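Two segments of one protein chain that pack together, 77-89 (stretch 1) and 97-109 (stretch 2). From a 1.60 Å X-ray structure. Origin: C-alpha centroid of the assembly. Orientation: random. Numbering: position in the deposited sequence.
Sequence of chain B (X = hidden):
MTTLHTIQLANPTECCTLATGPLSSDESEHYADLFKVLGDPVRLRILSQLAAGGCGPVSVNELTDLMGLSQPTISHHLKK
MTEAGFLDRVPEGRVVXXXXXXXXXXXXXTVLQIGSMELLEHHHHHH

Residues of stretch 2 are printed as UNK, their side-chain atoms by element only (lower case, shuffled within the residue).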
ATOM      1  N   HIS B  77      -8.700  17.973   7.314  1.00 11.16           N
ATOM      2  CA  HIS B  77      -8.231  16.636   6.856  1.00 12.53           C
ATOM      3  C   HIS B  77      -8.814  16.380   5.480  1.00 11.73           C
ATOM      4  O   HIS B  77      -8.119  15.870   4.620  1.00 11.65           O
ATOM      5  CB  HIS B  77      -8.532  15.567   7.826  1.00 13.87           C
ATOM      6  CG  HIS B  77      -7.639  15.578   9.034  1.00 13.86           C
ATOM      7  ND1 HIS B  77      -6.259  15.574   8.935  1.00 14.60           N
ATOM      8  CD2 HIS B  77      -7.923  15.581  10.358  1.00 15.08           C
ATOM      9  CE1 HIS B  77      -5.743  15.694  10.147  1.00 15.82           C
ATOM     10  NE2 HIS B  77      -6.727  15.596  11.029  1.00 15.02           N
ATOM     11  N   LEU B  78     -10.076  16.742   5.290  1.00 10.43           N
ATOM     12  CA  LEU B  78     -10.686  16.520   4.044  1.00 10.75           C
ATOM     13  C   LEU B  78     -10.006  17.346   2.934  1.00 11.26           C
ATOM     14  O   LEU B  78      -9.881  16.869   1.813  1.00 11.36           O
ATOM     15  CB  LEU B  78     -12.155  16.823   4.037  1.00 11.63           C
ATOM     16  CG  LEU B  78     -12.951  15.886   4.915  1.00 10.52           C
ATOM     17  CD1 LEU B  78     -14.369  16.404   4.954  1.00 12.22           C
ATOM     18  CD2 LEU B  78     -12.990  14.512   4.310  1.00 10.19           C
ATOM     19  N   LYS B  79      -9.642  18.558   3.304  1.00  9.91           N
ATOM     20  CA  LYS B  79      -9.032  19.455   2.322  1.00 12.00           C
ATOM     21  C   LYS B  79      -7.621  18.768   1.904  1.00 12.80           C
ATOM     22  O   LYS B  79      -7.278  18.762   0.763  1.00 13.62           O
ATOM     23  CB  LYS B  79      -8.908  20.860   2.932  1.00 13.56           C
ATOM     24  CG  LYS B  79      -8.278  21.841   1.992  1.00 16.53           C
ATOM     25  CD  LYS B  79      -8.707  23.213   2.360  1.00 17.51           C
ATOM     26  CE  LYS B  79      -8.052  24.181   1.410  1.00 19.74           C
ATOM     27  NZ  LYS B  79      -6.634  24.194   1.667  1.00 21.89           N
ATOM     28  N   LYS B  80      -6.832  18.303   2.858  1.00 12.69           N
ATOM     29  CA  LYS B  80      -5.516  17.742   2.564  1.00 12.83           C
ATOM     30  C   LYS B  80      -5.690  16.467   1.705  1.00 11.12           C
ATOM     31  O   LYS B  80      -4.998  16.323   0.749  1.00 10.58           O
ATOM     32  CB  LYS B  80      -4.787  17.437   3.863  1.00 14.99           C
ATOM     33  CG  LYS B  80      -4.465  18.727   4.659  1.00 15.80           C
ATOM     34  CD  LYS B  80      -3.470  19.649   3.961  1.00 18.52           C
ATOM     35  CE  LYS B  80      -3.075  20.793   4.980  1.00 17.66           C
ATOM     36  NZ  LYS B  80      -2.242  21.686   4.149  1.00 20.08           N
ATOM     37  N   MET B  81      -6.699  15.646   1.987  1.00  9.70           N
ATOM     38  CA  MET B  81      -6.912  14.459   1.247  1.00  9.24           C
ATOM     39  C   MET B  81      -7.423  14.708  -0.192  1.00  8.63           C
ATOM     40  O   MET B  81      -7.094  14.003  -1.111  1.00 10.38           O
ATOM     41  CB  MET B  81      -7.766  13.461   1.973  1.00 12.48           C
ATOM     42  CG  MET B  81      -6.963  12.866   3.106  1.00 18.92           C
ATOM     43  SD  MET B  81      -8.062  11.618   3.733  1.00 32.91           S
ATOM     44  CE  MET B  81      -8.919  12.651   4.829  1.00 12.92           C
ATOM     45  N   THR B  82      -8.262  15.729  -0.309  1.00  8.17           N
ATOM     46  CA  THR B  82      -8.752  16.170  -1.633  1.00  8.69           C
ATOM     47  C   THR B  82      -7.541  16.815  -2.467  1.00  9.63           C
ATOM     48  O   THR B  82      -7.522  16.570  -3.591  1.00  7.66           O
ATOM     49  CB  THR B  82      -9.853  17.183  -1.458  1.00  9.28           C
ATOM     50  OG1 THR B  82     -10.986  16.547  -0.833  1.00 10.05           O
ATOM     51  CG2 THR B  82     -10.319  17.733  -2.779  1.00  8.90           C
ATOM     52  N   GLU B  83      -6.704  17.610  -1.851  1.00  9.21           N
ATOM     53  CA  GLU B  83      -5.602  18.236  -2.609  1.00 11.45           C
ATOM     54  C   GLU B  83      -4.698  17.067  -3.069  1.00 12.56           C
ATOM     55  O   GLU B  83      -3.973  17.145  -4.093  1.00 14.62           O
ATOM     56  CB  GLU B  83      -4.914  19.221  -1.734  1.00 13.19           C
ATOM     57  CG  GLU B  83      -5.747  20.478  -1.576  1.00 16.63           C
ATOM     58  CD  GLU B  83      -5.404  21.309  -0.404  1.00 16.53           C
ATOM     59  OE1 GLU B  83      -5.969  22.429  -0.312  1.00 21.10           O
ATOM     60  OE2 GLU B  83      -4.501  20.990   0.337  1.00 19.44           O
ATOM     61  N   ALA B  84      -4.589  16.044  -2.248  1.00  9.71           N
ATOM     62  CA  ALA B  84      -3.717  14.901  -2.613  1.00  9.00           C
ATOM     63  C   ALA B  84      -4.263  14.041  -3.696  1.00 12.18           C
ATOM     64  O   ALA B  84      -3.564  13.180  -4.251  1.00 13.56           O
ATOM     65  CB  ALA B  84      -3.313  14.142  -1.385  1.00  9.75           C
ATOM     66  N   GLY B  85      -5.589  14.131  -3.922  1.00 11.47           N
ATOM     67  CA  GLY B  85      -6.267  13.366  -4.948  1.00 10.34           C
ATOM     68  C   GLY B  85      -6.949  12.075  -4.427  1.00 10.06           C
ATOM     69  O   GLY B  85      -7.459  11.264  -5.234  1.00  9.75           O
ATOM     70  N   PHE B  86      -6.891  11.795  -3.089  1.00  8.11           N
ATOM     71  CA  PHE B  86      -7.598  10.684  -2.545  1.00  9.83           C
ATOM     72  C   PHE B  86      -9.131  10.774  -2.602  1.00  9.18           C
ATOM     73  O   PHE B  86      -9.826   9.759  -2.559  1.00  7.97           O
ATOM     74  CB  PHE B  86      -7.186  10.384  -1.100  1.00 10.24           C
ATOM     75  CG  PHE B  86      -5.703   9.981  -0.962  1.00  9.70           C
ATOM     76  CD1 PHE B  86      -5.262   8.878  -1.667  1.00 14.28           C
ATOM     77  CD2 PHE B  86      -4.835  10.689  -0.187  1.00 11.49           C
ATOM     78  CE1 PHE B  86      -3.904   8.513  -1.598  1.00 15.10           C
ATOM     79  CE2 PHE B  86      -3.469  10.331  -0.129  1.00 11.43           C
ATOM     80  CZ  PHE B  86      -3.061   9.237  -0.761  1.00 12.38           C
ATOM     81  N   LEU B  87      -9.558  12.058  -2.545  1.00  9.27           N
ATOM     82  CA  LEU B  87     -11.047  12.385  -2.477  1.00 11.54           C
ATOM     83  C   LEU B  87     -11.312  13.420  -3.520  1.00 11.15           C
ATOM     84  O   LEU B  87     -10.423  14.122  -3.938  1.00 10.44           O
ATOM     85  CB  LEU B  87     -11.499  13.016  -1.174  1.00 10.40           C
ATOM     86  CG  LEU B  87     -11.091  12.234   0.066  1.00 11.63           C
ATOM     87  CD1 LEU B  87     -11.394  13.087   1.298  1.00 12.50           C
ATOM     88  CD2 LEU B  87     -11.663  10.842   0.209  1.00 11.33           C
ATOM     89  N   ASP B  88     -12.569  13.538  -3.867  1.00 13.61           N
ATOM     90  CA  ASP B  88     -12.892  14.809  -4.585  1.00 14.44           C
ATOM     91  C   ASP B  88     -14.274  15.158  -4.129  1.00 14.37           C
ATOM     92  O   ASP B  88     -14.831  14.476  -3.293  1.00 11.84           O
ATOM     93  CB  ASP B  88     -12.805  14.735  -6.096  1.00 17.77           C
ATOM     94  CG  ASP B  88     -13.725  13.761  -6.693  1.00 18.33           C
ATOM     95  OD1 ASP B  88     -14.570  13.170  -6.053  1.00 15.47           O
ATOM     96  OD2 ASP B  88     -13.629  13.625  -7.930  1.00 21.42           O
ATOM     97  N   ARG B  89     -14.706  16.308  -4.603  1.00 14.65           N
ATOM     98  CA  ARG B  89     -15.915  16.865  -4.073  1.00 16.63           C
ATOM     99  C   ARG B  89     -17.021  16.654  -5.133  1.00 18.30           C
ATOM    100  O   ARG B  89     -16.804  16.848  -6.339  1.00 18.25           O
ATOM    101  CB  ARG B  89     -15.685  18.327  -3.762  1.00 18.34           C
ATOM    102  CG  ARG B  89     -14.733  18.647  -2.637  1.00 19.11           C
ATOM    103  CD  ARG B  89     -13.964  19.939  -2.876  1.00 23.74           C
ATOM    104  NE  ARG B  89     -14.863  21.111  -2.903  1.00 28.47           N
ATOM    105  CZ  ARG B  89     -15.255  21.831  -1.833  1.00 31.41           C
ATOM    106  NH1 ARG B  89     -14.881  21.531  -0.610  1.00 25.21           N
ATOM    107  NH2 ARG B  89     -16.108  22.842  -1.986  1.00 30.95           N
ATOM    108  N   UNK B  97     -20.424  17.331  -0.862  1.00 11.90           N
ATOM    109  CA  UNK B  97     -20.096  15.982  -0.325  1.00 12.08           C
ATOM    110  C   UNK B  97     -18.661  15.612  -0.738  1.00 13.35           C
ATOM    111  O   UNK B  97     -18.111  16.131  -1.703  1.00 10.26           O
ATOM    112  c   UNK B  97     -20.988  14.958  -0.847  1.00 10.94           C
ATOM    113  c   UNK B  97     -22.794  15.511   0.735  1.00 11.78           C
ATOM    114  c   UNK B  97     -23.311  14.278  -1.378  1.00 11.78           C
ATOM    115  c   UNK B  97     -22.487  15.318  -0.698  1.00 12.71           C
ATOM    116  N   UNK B  98     -18.045  14.689   0.022  1.00 10.60           N
ATOM    117  CA  UNK B  98     -16.725  14.171  -0.368  1.00 11.66           C
ATOM    118  C   UNK B  98     -16.799  12.716  -0.674  1.00 12.69           C
ATOM    119  O   UNK B  98     -17.483  11.977   0.019  1.00 10.69           O
ATOM    120  c   UNK B  98     -14.113  16.241   0.302  1.00 20.76           C
ATOM    121  n   UNK B  98     -14.037  17.568   0.664  1.00 20.21           N
ATOM    122  n   UNK B  98     -15.882  16.784   1.405  1.00 15.44           N
ATOM    123  c   UNK B  98     -15.173  17.884   1.262  1.00 16.30           C
ATOM    124  c   UNK B  98     -15.266  15.751   0.835  1.00 16.59           C
ATOM    125  c   UNK B  98     -15.843  14.401   0.835  1.00 12.81           C
ATOM    126  N   UNK B  99     -16.138  12.281  -1.759  1.00 12.21           N
ATOM    127  CA  UNK B  99     -16.141  10.870  -2.070  1.00 15.90           C
ATOM    128  C   UNK B  99     -14.709  10.420  -2.385  1.00 15.95           C
ATOM    129  O   UNK B  99     -13.908  11.095  -3.064  1.00 13.74           O
ATOM    130  c   UNK B  99     -17.002  11.578  -8.022  1.00 27.37           C
ATOM    131  n   UNK B  99     -16.474  12.508  -8.790  1.00 26.92           N
ATOM    132  c   UNK B  99     -17.197  10.686  -5.720  1.00 22.89           C
ATOM    133  c   UNK B  99     -17.033  10.492  -3.225  1.00 18.67           C
ATOM    134  n   UNK B  99     -17.843  10.691  -8.505  1.00 34.87           N
ATOM    135  n   UNK B  99     -16.686  11.583  -6.742  1.00 23.50           N
ATOM    136  c   UNK B  99     -16.824  11.397  -4.368  1.00 20.43           C
ATOM    137  N   UNK B 100     -14.440   9.251  -1.906  1.00 15.39           N
ATOM    138  CA  UNK B 100     -13.185   8.615  -2.217  1.00 16.33           C
ATOM    139  C   UNK B 100     -13.038   8.353  -3.730  1.00 15.29           C
ATOM    140  O   UNK B 100     -13.960   8.019  -4.487  1.00 14.16           O
ATOM    141  c   UNK B 100     -11.480   7.048  -1.428  1.00 23.54           C
ATOM    142  c   UNK B 100     -12.976   7.381  -1.383  1.00 22.18           C
ATOM    143  c   UNK B 100     -13.787   6.272  -1.871  1.00 27.32           C
ATOM    144  N   UNK B 101     -11.854   8.598  -4.194  1.00 14.22           N
ATOM    145  CA  UNK B 101     -11.434   8.247  -5.563  1.00 16.45           C
ATOM    146  C   UNK B 101     -10.566   6.935  -5.492  1.00 12.05           C
ATOM    147  O   UNK B 101      -9.542   6.853  -4.844  1.00 12.94           O
ATOM    148  n   UNK B 101     -12.028  10.321 -11.107  1.00 23.26           N
ATOM    149  n   UNK B 101     -13.353  11.806  -9.904  1.00 26.38           N
ATOM    150  n   UNK B 101     -12.094  10.272  -8.792  1.00 25.83           N
ATOM    151  c   UNK B 101     -12.521  10.786  -9.936  1.00 27.52           C
ATOM    152  c   UNK B 101     -10.654   9.416  -6.137  1.00 17.04           C
ATOM    153  c   UNK B 101     -11.432  10.715  -6.430  1.00 18.58           C
ATOM    154  c   UNK B 101     -12.568  10.607  -7.436  1.00 23.85           C
ATOM    155  N   UNK B 102     -10.951   5.870  -6.156  1.00 12.24           N
ATOM    156  CA  UNK B 102     -10.257   4.584  -6.211  1.00 14.82           C
ATOM    157  C   UNK B 102      -8.928   4.561  -6.924  1.00 15.59           C
ATOM    158  O   UNK B 102      -8.089   3.697  -6.619  1.00 14.59           O
ATOM    159  c   UNK B 102     -12.269   5.836  -6.860  1.00 17.26           C
ATOM    160  c   UNK B 102     -11.215   3.661  -6.893  1.00 17.37           C
ATOM    161  c   UNK B 102     -12.386   4.430  -7.273  1.00 22.58           C
ATOM    162  N   UNK B 103      -8.785   5.415  -7.913  1.00 15.00           N
ATOM    163  CA  UNK B 103      -7.545   5.514  -8.723  1.00 19.94           C
ATOM    164  C   UNK B 103      -6.220   5.524  -7.999  1.00 15.00           C
ATOM    165  O   UNK B 103      -5.400   4.635  -8.278  1.00 12.40           O
ATOM    166  o   UNK B 103     -10.838   7.676 -11.092  1.00 31.68           O
ATOM    167  c   UNK B 103      -7.636   6.740  -9.683  1.00 25.91           C
ATOM    168  c   UNK B 103     -10.014   7.302 -10.257  1.00 36.56           C
ATOM    169  c   UNK B 103      -8.738   6.576 -10.695  1.00 31.07           C
ATOM    170  o   UNK B 103     -10.172   7.507  -9.058  1.00 27.67           O
ATOM    171  N   UNK B 104      -5.964   6.521  -7.147  1.00 15.27           N
ATOM    172  CA  UNK B 104      -4.706   6.598  -6.430  1.00 13.52           C
ATOM    173  C   UNK B 104      -4.510   5.377  -5.563  1.00 10.92           C
ATOM    174  O   UNK B 104      -3.406   4.994  -5.339  1.00 10.17           O
ATOM    175  c   UNK B 104      -2.930   8.945  -7.322  1.00 21.64           C
ATOM    176  c   UNK B 104      -4.135   9.123  -6.419  1.00 18.99           C
ATOM    177  c   UNK B 104      -3.863  10.200  -5.391  1.00 19.34           C
ATOM    178  c   UNK B 104      -4.449   7.891  -5.575  1.00 15.61           C
ATOM    179  N   UNK B 105      -5.567   4.827  -5.027  1.00 11.25           N
ATOM    180  CA  UNK B 105      -5.371   3.728  -4.118  1.00 11.83           C
ATOM    181  C   UNK B 105      -4.875   2.573  -4.903  1.00 11.37           C
ATOM    182  O   UNK B 105      -4.064   1.831  -4.452  1.00 10.20           O
ATOM    183  c   UNK B 105      -7.940   5.488  -2.602  1.00 14.41           C
ATOM    184  c   UNK B 105      -7.462   6.619  -0.519  1.00 15.58           C
ATOM    185  c   UNK B 105      -6.661   3.422  -3.297  1.00 12.90           C
ATOM    186  c   UNK B 105      -6.975   4.496  -2.324  1.00 14.09           C
ATOM    187  c   UNK B 105      -8.172   6.482  -1.699  1.00 13.55           C
ATOM    188  c   UNK B 105      -6.484   5.668  -0.217  1.00 14.49           C
ATOM    189  c   UNK B 105      -6.252   4.620  -1.083  1.00 16.59           C
ATOM    190  N   UNK B 106      -5.474   2.339  -6.059  1.00  9.82           N
ATOM    191  CA  UNK B 106      -4.995   1.238  -6.946  1.00 11.14           C
ATOM    192  C   UNK B 106      -3.517   1.435  -7.357  1.00  9.30           C
ATOM    193  O   UNK B 106      -2.732   0.469  -7.343  1.00  9.32           O
ATOM    194  c   UNK B 106      -5.872   1.120  -8.172  1.00 10.92           C
ATOM    195  N   UNK B 107      -3.119   2.639  -7.603  1.00  9.35           N
ATOM    196  CA  UNK B 107      -1.760   2.937  -7.929  1.00  9.57           C
ATOM    197  C   UNK B 107      -0.844   2.600  -6.733  1.00  8.32           C
ATOM    198  O   UNK B 107       0.216   1.979  -6.945  1.00  7.07           O
ATOM    199  o   UNK B 107      -0.790   6.924  -9.412  1.00 16.04           O
ATOM    200  o   UNK B 107      -1.635   6.337 -11.416  1.00 22.91           O
ATOM    201  c   UNK B 107      -2.107   4.867  -9.562  1.00 14.99           C
ATOM    202  c   UNK B 107      -1.436   6.137 -10.152  1.00 17.06           C
ATOM    203  c   UNK B 107      -1.510   4.486  -8.231  1.00 11.27           C
ATOM    204  N   UNK B 108      -1.223   3.027  -5.534  1.00  9.12           N
ATOM    205  CA  UNK B 108      -0.450   2.768  -4.271  1.00 10.87           C
ATOM    206  C   UNK B 108      -0.349   1.255  -4.017  1.00  9.08           C
ATOM    207  O   UNK B 108       0.689   0.787  -3.564  1.00  8.12           O
ATOM    208  c   UNK B 108       0.573   5.573  -3.491  1.00 15.15           C
ATOM    209  c   UNK B 108      -1.307   5.683  -1.854  1.00 17.82           C
ATOM    210  c   UNK B 108      -0.933   3.611  -3.051  1.00 12.42           C
ATOM    211  c   UNK B 108      -0.849   5.092  -3.151  1.00 15.65           C
ATOM    212  N   UNK B 109      -1.449   0.500  -4.211  1.00  8.93           N
ATOM    213  CA  UNK B 109      -1.370  -0.972  -4.160  1.00  9.01           C
ATOM    214  C   UNK B 109      -0.343  -1.604  -5.023  1.00  9.27           C
ATOM    215  O   UNK B 109       0.313  -2.538  -4.574  1.00 10.00           O
ATOM    216  c   UNK B 109      -6.541  -1.435  -4.988  1.00 16.70           C
ATOM    217  c   UNK B 109      -4.931  -2.309  -3.359  1.00 14.95           C
ATOM    218  c   UNK B 109      -2.695  -1.640  -4.377  1.00 12.59           C
ATOM    219  n   UNK B 109      -5.588  -2.321  -4.628  1.00 14.60           N
ATOM    220  n   UNK B 109      -7.025  -1.526  -6.158  1.00 15.84           N
ATOM    221  c   UNK B 109      -3.647  -1.384  -3.253  1.00 13.10           C
ATOM    222  n   UNK B 109      -6.894  -0.418  -4.132  1.00 13.52           N
TER
HETATM  223  O   HOH W   1      -7.544   8.650  -5.523  1.00 15.90           O
HETATM  224  O   HOH W   2     -12.416  19.470   0.634  1.00 18.90           O

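Position 97 carries four side-chain carbons, forked at the second, and its CB points away from stretch 1. Its contact is through the backbone, with O 3.3 Å from Arg89 CA; this is Leu97.

Position 98 has one carbon and then a five-membered ring of three carbons and two nitrogens. Leu78 CD1 lies over one ring face, 3.9 Å from a ring nitrogen, while Thr82 OG1 approaches the ring edge, 3.3 Å from a ring carbon; this is His98. A water bonded to His98 NE2 at 2.5 Å also accepts a weak bond from Arg89 NH1 at 3.4 Å.

At position 99, three carbons lead to a guanidinium, a nitrogen and then a carbon bearing two more nitrogens. The chain nitrogen lies 2.7 Å from Asp88 OD1, so this is Arg99. Its NE donates to that oxygen in a salt bridge, and Arg99 NH2 reaches Asp88 OD2 at 3.2 Å.

Position 100 has one carbon carrying two others. Its side chain diverges from that of Leu87, yet Leu87 CD2 still comes within 4.0 Å of its CB; the branched pattern is that of Val100.

At position 101 three carbons again lead to a guanidinium, a nitrogen and a carbon with two more nitrogens, and one terminal nitrogen lies 2.7 Å from Asp88 OD2: Arg101, whose NH1 donates this bond.

At position 102 three carbons close a ring onto the backbone nitrogen, without contact to stretch 1, giving Pro102. Position 103, three carbons with two oxygens on the third, is Glu103; Arg101 NH2 donates to Glu103 OE1 at 2.9 Å, part of a salt bridge.

Position 104 has four carbons forked at the second. A terminal carbon lies 3.2 Å from Ala84 O and 3.7 Å from Gly85 C, packing against the turn that ends the helix: Leu104.

Position 105 has one carbon and a six-carbon ring; Phe86 CD1 sits over its face, 3.4 Å from a ring carbon, and this is Phe105. Position 106, a single carbon, is Ala106. Position 107, three carbons with two oxygens on the third, is Glu107. Position 108 has four carbons forked at the second, a terminal one meeting the Phe86 ring edge, 3.8 Å from Phe86 CE1: Leu108. Position 109, three carbons, a nitrogen and a carbon carrying two more nitrogens, is Arg109, out of reach.

The contact rests on an antiparallel strand pair. Asp88 N donates to Arg99 O at 2.9 Å and Arg99 N returns a bond to Asp88 O at 3.0 Å; Arg101 N to Phe86 O, 2.9 Å, extends the ladder. The Asp88 carboxylate forms salt bridges with Arg99 and Arg101, and Phe86 fastens the following helix through apolar packing.

Stretch 2 (97-109) LHRVRPELFAELR
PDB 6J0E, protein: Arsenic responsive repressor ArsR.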